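Local coordinates for hypothetical protein SMU.848 (PDB 2G0I) that is probably a cysteine peptidase of the Prp family, which is associated with ribosomal protein processing and ribosome biogenesis, at residues T39-R43 with F120-L124; C87-L91 with K102-I108. All blocks are in the same frame, centred on the assembly; numbering follows the deposited sequence.

Contact 1 of 2, residues T39-R43 with F120-L124; sequences TFIRR and FEAFL
F40 and L124 meet where strand 36-43 faces helix 114-133, and the way a methyl sits on a ring illustrates how a two-layer alpha/beta sandwich closes. L124 CD1 stands 3.4 Å from the centroid of the F40 ring, almost on the ring normal, a CH-pi contact over the face. With CG anti to the backbone N (chi1 170°), the L124 branches reach toward the strand, CD1 over the ring and CD2 at the edge of the R42 guanidinium, 3.5 Å from NH2. The rim of F40 is met by two rings. F123 CD2 approaches F40 CE1 at 3.7 Å with the planes inclined at 50°, and F120 CE2 lies 4.1 Å from F40 CD1.

Near the strand end, R42 reaches out on a chain bent at chi3 (-64°) and takes E121 end-on. NH1 binds OE2 at 2.7 Å and NH2 binds OE1 at 3.2 Å, both nearly straight and on the syn side but tilted out of the carboxylate plane, the oxygens lying in the guanidinium plane. NH1 also bonds to the carbonyl of G45. This two-pronged salt bridge fixes the guanidinium's rotation beside a buried aromatic cluster, so charge pairing borders the apolar layer between helix and sheet.

Contact 2 of 2, residues C87-L91 with K102-I108; sequences CTVSL and KIDLSYI
V89 and L105 press together at the point where the hairpin of strands 90-94 and 100-104 opens toward its outer ends, a worked case of an antiparallel pair with unlike sides. V89 CG1 is only 3.4 Å from L105 CD2, tighter than usual for two carbons. C87 SG lies 3.5 Å from the same L105 CD2, so one methyl meets both a thiol and a valine branch, which approach it from adjacent directions. With CG of L105 beside its backbone N (chi1 -63°), CD2 is the branch that reaches both. The other V89 methyl, CG2, meets I103 CG2 at 3.9 Å. I108 folds back onto this packed side, its CG2 4.1 Å from C87 SG and its CD1 3.4 Å from the carbonyl oxygen of T88. Beneath lie helices 61-84 and 114-133: V89 touches L81, I103 touches L77 and V78, and L105 touches V116.

The sheet edge is looser. S90 and D104 form a hydrogen-bonded pair with unequal bonds: D104 N gives to S90 O at 2.9 Å, whereas S90 N to D104 O is weak at 3.5 Å. On the exposed side, a water donates to K102 O (2.9 Å) and also hydrogen-bonds to S90 OG. Past the strand, D104 OD1 accepts from S106 N, an Asx turn that overlaps the type I turn from L105 to I108.

The chemistry thus changes across the pair: close apolar contacts hold the two segments together on the side that rests on the helices, while on the other side one good and one weak backbone bond, a water and the Asx turn engage the polar groups.

Overall arrangement
Contact 1 and contact 2 show one sheet meeting its helical layer in two places, their centres about 12 Å apart. Strand 36-43 lies inside the five-stranded sheet, whereas 90-94 is an outermost strand within the chain; 46-53 separates the hairpin from 36-43. The contacts touch directly: F120 CD1 packs on L105 CD1 at 3.6 Å, and R43 NH1 probably makes a weak hydrogen bond to S106 OG at 3.2 Å. Helix 114-133 follows strand 100-104 in the chain and serves both. The L124 side chain is about 10 Å from that of E132, which binds calcium in a crystal of this protein though not in this chain here, and about 13 Å from a calcium ion; contact 2 is remote.

Contact 1 of 2, residues T39-R43 with F120-L124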
ATOM      1  N   THR B  39       5.271 -14.664   5.411  1.00 13.05           N
ATOM      2  CA  THR B  39       6.655 -15.169   5.547  1.00 12.64           C
ATOM      3  C   THR B  39       7.471 -14.542   4.445  1.00 12.54           C
ATOM      4  O   THR B  39       7.207 -14.783   3.243  1.00 11.12           O
ATOM      5  CB  THR B  39       6.698 -16.731   5.444  1.00 13.46           C
ATOM      6  OG1 THR B  39       5.836 -17.293   6.431  1.00 14.18           O
ATOM      7  CG2 THR B  39       8.125 -17.306   5.574  1.00 15.81           C
ATOM      8  N   PHE B  40       8.395 -13.677   4.851  1.00 11.28           N
ATOM      9  CA  PHE B  40       9.321 -13.010   3.922  1.00 10.50           C
ATOM     10  C   PHE B  40      10.649 -13.750   3.938  1.00 12.97           C
ATOM     11  O   PHE B  40      11.173 -14.116   5.002  1.00 12.27           O
ATOM     12  CB  PHE B  40       9.559 -11.568   4.365  1.00 11.49           C
ATOM     13  CG  PHE B  40       8.313 -10.698   4.317  1.00 12.62           C
ATOM     14  CD1 PHE B  40       8.128  -9.803   3.245  1.00 14.81           C
ATOM     15  CD2 PHE B  40       7.380 -10.716   5.353  1.00 13.53           C
ATOM     16  CE1 PHE B  40       7.007  -8.983   3.164  1.00 14.39           C
ATOM     17  CE2 PHE B  40       6.230  -9.866   5.290  1.00 15.48           C
ATOM     18  CZ  PHE B  40       6.068  -8.982   4.175  1.00 13.47           C
ATOM     19  N   ILE B  41      11.223 -13.919   2.763  1.00 14.05           N
ATOM     20  CA  ILE B  41      12.584 -14.410   2.689  1.00 13.51           C
ATOM     21  C   ILE B  41      13.491 -13.340   2.111  1.00 15.60           C
ATOM     22  O   ILE B  41      13.255 -12.866   0.984  1.00 12.03           O
ATOM     23  CB  ILE B  41      12.659 -15.696   1.875  1.00 15.76           C
ATOM     24  CG1 ILE B  41      11.828 -16.773   2.561  1.00 15.37           C
ATOM     25  CG2 ILE B  41      14.184 -16.126   1.651  1.00 13.96           C
ATOM     26  CD1 ILE B  41      11.689 -17.995   1.753  1.00 17.25           C
ATOM     27  N   ARG B  42      14.536 -13.002   2.876  1.00 14.77           N
ATOM     28  CA  ARG B  42      15.616 -12.126   2.452  1.00 15.89           C
ATOM     29  C   ARG B  42      16.857 -13.027   2.211  1.00 16.78           C
ATOM     30  O   ARG B  42      17.157 -13.919   3.026  1.00 17.76           O
ATOM     31  CB  ARG B  42      15.913 -11.110   3.556  1.00 16.03           C
ATOM     32  CG  ARG B  42      16.807  -9.960   3.117  1.00 16.36           C
ATOM     33  CD  ARG B  42      17.046  -8.946   4.260  1.00 18.87           C
ATOM     34  NE  ARG B  42      15.831  -8.249   4.714  1.00 19.47           N
ATOM     35  CZ  ARG B  42      15.357  -7.118   4.185  1.00 18.97           C
ATOM     36  NH1 ARG B  42      15.998  -6.532   3.180  1.00 20.08           N
ATOM     37  NH2 ARG B  42      14.265  -6.551   4.681  1.00 18.76           N
ATOM     38  N   ARG B  43      17.547 -12.821   1.094  1.00 18.47           N
ATOM     39  CA  ARG B  43      18.776 -13.574   0.779  1.00 18.45           C
ATOM     40  C   ARG B  43      19.849 -12.571   0.357  1.00 19.23           C
ATOM     41  O   ARG B  43      19.652 -11.780  -0.572  1.00 17.27           O
ATOM     42  CB  ARG B  43      18.554 -14.574  -0.372  1.00 20.69           C
ATOM     43  CG  ARG B  43      17.430 -15.595  -0.158  1.00 22.17           C
ATOM     44  CD  ARG B  43      17.527 -16.875  -1.094  1.00 22.24           C
ATOM     45  NE  ARG B  43      16.426 -17.800  -0.778  1.00 23.05           N
ATOM     46  CZ  ARG B  43      15.184 -17.702  -1.284  1.00 25.35           C
ATOM     47  NH1 ARG B  43      14.873 -16.735  -2.155  1.00 22.30           N
ATOM     48  NH2 ARG B  43      14.251 -18.579  -0.926  1.00 26.23           N
ATOM     49  N   PHE B 120       9.215  -3.503  -2.422  1.00 10.54           N
ATOM     50  CA  PHE B 120       9.127  -4.708  -1.598  1.00 11.14           C
ATOM     51  C   PHE B 120       9.332  -4.361  -0.101  1.00 11.15           C
ATOM     52  O   PHE B 120       8.661  -4.931   0.777  1.00 10.88           O
ATOM     53  CB  PHE B 120      10.190  -5.726  -2.066  1.00 11.74           C
ATOM     54  CG  PHE B 120       9.790  -7.181  -1.875  1.00 12.33           C
ATOM     55  CD1 PHE B 120      10.307  -8.153  -2.736  1.00 12.02           C
ATOM     56  CD2 PHE B 120       8.854  -7.561  -0.887  1.00 12.55           C
ATOM     57  CE1 PHE B 120       9.901  -9.508  -2.599  1.00 13.30           C
ATOM     58  CE2 PHE B 120       8.444  -8.905  -0.737  1.00 12.78           C
ATOM     59  CZ  PHE B 120       8.995  -9.877  -1.591  1.00 12.89           C
ATOM     60  N   GLU B 121      10.248  -3.451   0.199  1.00 10.41           N
ATOM     61  CA  GLU B 121      10.476  -3.028   1.600  1.00 10.30           C
ATOM     62  C   GLU B 121       9.294  -2.231   2.116  1.00 11.87           C
ATOM     63  O   GLU B 121       8.934  -2.354   3.292  1.00 10.92           O
ATOM     64  CB  GLU B 121      11.749  -2.192   1.742  1.00 13.89           C
ATOM     65  CG  GLU B 121      13.013  -3.018   1.437  1.00 14.35           C
ATOM     66  CD  GLU B 121      13.598  -3.795   2.601  1.00 18.47           C
ATOM     67  OE1 GLU B 121      13.009  -3.811   3.711  1.00 17.39           O
ATOM     68  OE2 GLU B 121      14.708  -4.343   2.389  1.00 18.39           O
ATOM     69  N   ALA B 122       8.701  -1.405   1.246  1.00  9.71           N
ATOM     70  CA  ALA B 122       7.467  -0.674   1.646  1.00 10.35           C
ATOM     71  C   ALA B 122       6.353  -1.639   2.001  1.00 10.94           C
ATOM     72  O   ALA B 122       5.604  -1.409   2.926  1.00 11.52           O
ATOM     73  CB  ALA B 122       7.021   0.214   0.547  1.00 10.38           C
ATOM     74  N   PHE B 123       6.220  -2.699   1.223  1.00 11.78           N
ATOM     75  CA  PHE B 123       5.237  -3.751   1.523  1.00 10.57           C
ATOM     76  C   PHE B 123       5.547  -4.425   2.841  1.00 11.59           C
ATOM     77  O   PHE B 123       4.647  -4.622   3.662  1.00 10.77           O
ATOM     78  CB  PHE B 123       5.170  -4.782   0.385  1.00 11.48           C
ATOM     79  CG  PHE B 123       4.233  -5.913   0.665  1.00 12.48           C
ATOM     80  CD1 PHE B 123       2.837  -5.671   0.763  1.00 10.29           C
ATOM     81  CD2 PHE B 123       4.730  -7.202   0.847  1.00 12.29           C
ATOM     82  CE1 PHE B 123       1.954  -6.716   1.020  1.00 12.31           C
ATOM     83  CE2 PHE B 123       3.848  -8.288   1.106  1.00 11.93           C
ATOM     84  CZ  PHE B 123       2.471  -8.031   1.203  1.00 11.85           C
ATOM     85  N   LEU B 124       6.801  -4.813   3.040  1.00 10.56           N
ATOM     86  CA  LEU B 124       7.188  -5.395   4.343  1.00 11.97           C
ATOM     87  C   LEU B 124       6.877  -4.423   5.485  1.00 11.33           C
ATOM     88  O   LEU B 124       6.431  -4.820   6.568  1.00 11.45           O
ATOM     89  CB  LEU B 124       8.690  -5.751   4.333  1.00 11.01           C
ATOM     90  CG  LEU B 124       9.329  -6.156   5.677  1.00 12.26           C
ATOM     91  CD1 LEU B 124       8.673  -7.408   6.159  1.00 11.26           C
ATOM     92  CD2 LEU B 124      10.838  -6.291   5.502  1.00 13.69           C
TER

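Contact 2 of 2, residues C87-L91 with K102-I108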
ATOM      1  N   CYS B  87       9.286  -4.864 -13.570  1.00 27.03           N
ATOM      2  CA  CYS B  87       9.517  -6.160 -12.942  1.00 26.96           C
ATOM      3  C   CYS B  87       8.235  -7.011 -12.969  1.00 28.66           C
ATOM      4  O   CYS B  87       7.259  -6.727 -12.251  1.00 26.54           O
ATOM      5  CB  CYS B  87      10.023  -5.935 -11.504  1.00 25.27           C
ATOM      6  SG  CYS B  87      10.398  -7.410 -10.500  1.00 26.26           S
ATOM      7  N   THR B  88       8.221  -8.059 -13.796  1.00 29.96           N
ATOM      8  CA  THR B  88       7.102  -8.983 -13.732  1.00 32.00           C
ATOM      9  C   THR B  88       7.432 -10.118 -12.793  1.00 29.25           C
ATOM     10  O   THR B  88       8.443 -10.834 -12.936  1.00 30.45           O
ATOM     11  CB  THR B  88       6.548  -9.458 -15.117  1.00 34.04           C
ATOM     12  OG1 THR B  88       6.062  -8.324 -15.844  1.00 36.04           O
ATOM     13  CG2 THR B  88       5.374 -10.442 -14.953  1.00 34.77           C
ATOM     14  N   VAL B  89       6.580 -10.252 -11.798  1.00 25.28           N
ATOM     15  CA  VAL B  89       6.848 -11.223 -10.767  1.00 23.07           C
ATOM     16  C   VAL B  89       6.248 -12.558 -11.162  1.00 20.83           C
ATOM     17  O   VAL B  89       5.361 -12.635 -12.033  1.00 19.40           O
ATOM     18  CB  VAL B  89       6.379 -10.705  -9.355  1.00 24.80           C
ATOM     19  CG1 VAL B  89       6.887  -9.293  -9.157  1.00 26.83           C
ATOM     20  CG2 VAL B  89       4.847 -10.746  -9.197  1.00 23.26           C
ATOM     21  N   SER B  90       6.745 -13.601 -10.514  1.00 16.71           N
ATOM     22  CA  SER B  90       6.069 -14.851 -10.495  1.00 14.65           C
ATOM     23  C   SER B  90       5.092 -14.726  -9.317  1.00 16.24           C
ATOM     24  O   SER B  90       5.463 -14.259  -8.233  1.00 14.70           O
ATOM     25  CB  SER B  90       7.096 -15.943 -10.265  1.00 16.46           C
ATOM     26  OG  SER B  90       6.483 -17.164  -9.958  1.00 17.67           O
ATOM     27  N   LEU B  91       3.852 -15.139  -9.535  1.00 14.43           N
ATOM     28  CA  LEU B  91       2.801 -14.955  -8.532  1.00 14.14           C
ATOM     29  C   LEU B  91       1.909 -16.167  -8.587  1.00 14.74           C
ATOM     30  O   LEU B  91       1.364 -16.489  -9.646  1.00 14.07           O
ATOM     31  CB  LEU B  91       1.961 -13.707  -8.882  1.00 14.65           C
ATOM     32  CG  LEU B  91       0.672 -13.582  -8.024  1.00 14.87           C
ATOM     33  CD1 LEU B  91       0.946 -13.294  -6.536  1.00 15.81           C
ATOM     34  CD2 LEU B  91      -0.264 -12.527  -8.599  1.00 16.79           C
ATOM     35  N   LYS B 102       1.809 -16.241  -3.131  1.00 14.12           N
ATOM     36  CA  LYS B 102       3.233 -16.159  -3.025  1.00 13.72           C
ATOM     37  C   LYS B 102       3.753 -15.304  -4.163  1.00 13.70           C
ATOM     38  O   LYS B 102       3.468 -15.589  -5.348  1.00 13.27           O
ATOM     39  CB  LYS B 102       3.848 -17.554  -3.036  1.00 17.08           C
ATOM     40  CG  LYS B 102       5.381 -17.481  -2.909  1.00 19.43           C
ATOM     41  CD  LYS B 102       6.004 -18.855  -2.699  1.00 21.31           C
ATOM     42  CE  LYS B 102       7.466 -18.667  -2.383  1.00 22.78           C
ATOM     43  NZ  LYS B 102       8.146 -19.933  -2.086  1.00 25.69           N
ATOM     44  N   ILE B 103       4.471 -14.245  -3.802  1.00 13.15           N
ATOM     45  CA  ILE B 103       5.165 -13.384  -4.776  1.00 15.01           C
ATOM     46  C   ILE B 103       6.607 -13.807  -4.724  1.00 15.33           C
ATOM     47  O   ILE B 103       7.201 -13.809  -3.644  1.00 16.15           O
ATOM     48  CB  ILE B 103       5.053 -11.903  -4.388  1.00 16.34           C
ATOM     49  CG1 ILE B 103       3.569 -11.529  -4.318  1.00 17.35           C
ATOM     50  CG2 ILE B 103       5.823 -10.989  -5.390  1.00 17.13           C
ATOM     51  CD1 ILE B 103       3.256 -10.374  -3.348  1.00 18.86           C
ATOM     52  N   ASP B 104       7.188 -14.186  -5.867  1.00 14.19           N
ATOM     53  CA  ASP B 104       8.521 -14.778  -5.804  1.00 15.66           C
ATOM     54  C   ASP B 104       9.399 -14.138  -6.873  1.00 15.77           C
ATOM     55  O   ASP B 104       9.083 -14.231  -8.055  1.00 19.29           O
ATOM     56  CB  ASP B 104       8.425 -16.276  -5.970  1.00 17.47           C
ATOM     57  CG  ASP B 104       9.753 -16.996  -5.683  1.00 20.75           C
ATOM     58  OD1 ASP B 104      10.813 -16.357  -5.508  1.00 17.64           O
ATOM     59  OD2 ASP B 104       9.707 -18.235  -5.617  1.00 23.58           O
ATOM     60  N   LEU B 105      10.447 -13.456  -6.431  1.00 11.53           N
ATOM     61  CA  LEU B 105      11.388 -12.762  -7.325  1.00 15.92           C
ATOM     62  C   LEU B 105      12.701 -13.545  -7.471  1.00 14.56           C
ATOM     63  O   LEU B 105      13.633 -13.094  -8.153  1.00 15.86           O
ATOM     64  CB  LEU B 105      11.715 -11.345  -6.807  1.00 15.03           C
ATOM     65  CG  LEU B 105      10.646 -10.256  -6.673  1.00 17.04           C
ATOM     66  CD1 LEU B 105      11.250  -9.066  -6.064  1.00 18.40           C
ATOM     67  CD2 LEU B 105      10.048  -9.867  -8.024  1.00 22.44           C
ATOM     68  N   SER B 106      12.773 -14.686  -6.812  1.00 16.79           N
ATOM     69  CA  SER B 106      14.002 -15.506  -6.765  1.00 20.14           C
ATOM     70  C   SER B 106      14.683 -15.701  -8.130  1.00 21.82           C
ATOM     71  O   SER B 106      15.913 -15.655  -8.227  1.00 22.14           O
ATOM     72  CB  SER B 106      13.693 -16.848  -6.133  1.00 20.59           C
ATOM     73  OG  SER B 106      13.154 -16.618  -4.830  1.00 22.89           O
ATOM     74  N   TYR B 107      13.883 -15.890  -9.175  1.00 23.14           N
ATOM     75  CA  TYR B 107      14.419 -16.143 -10.510  1.00 24.70           C
ATOM     76  C   TYR B 107      14.464 -14.908 -11.435  1.00 25.10           C
ATOM     77  O   TYR B 107      14.924 -15.029 -12.569  1.00 24.80           O
ATOM     78  CB  TYR B 107      13.668 -17.324 -11.160  1.00 29.69           C
ATOM     79  CG  TYR B 107      13.834 -18.620 -10.378  1.00 31.63           C
ATOM     80  CD1 TYR B 107      14.822 -19.530 -10.718  1.00 33.36           C
ATOM     81  CD2 TYR B 107      13.016 -18.916  -9.275  1.00 32.01           C
ATOM     82  CE1 TYR B 107      15.001 -20.721  -9.986  1.00 33.76           C
ATOM     83  CE2 TYR B 107      13.184 -20.103  -8.538  1.00 32.39           C
ATOM     84  CZ  TYR B 107      14.179 -20.998  -8.910  1.00 32.44           C
ATOM     85  OH  TYR B 107      14.368 -22.184  -8.218  1.00 33.24           O
ATOM     86  N   ILE B 108      14.031 -13.727 -10.958  1.00 20.68           N
ATOM     87  CA  ILE B 108      13.875 -12.548 -11.845  1.00 21.32           C
ATOM     88  C   ILE B 108      15.219 -11.828 -11.869  1.00 21.87           C
ATOM     89  O   ILE B 108      15.769 -11.580 -10.810  1.00 21.54           O
ATOM     90  CB  ILE B 108      12.777 -11.565 -11.327  1.00 22.38           C
ATOM     91  CG1 ILE B 108      11.439 -12.289 -11.039  1.00 22.07           C
ATOM     92  CG2 ILE B 108      12.636 -10.360 -12.269  1.00 22.59           C
ATOM     93  CD1 ILE B 108      10.841 -13.182 -12.188  1.00 22.76           C
TER
HETATM   94  O   HOH W   1       5.141 -17.184  -7.083  1.00 27.71           O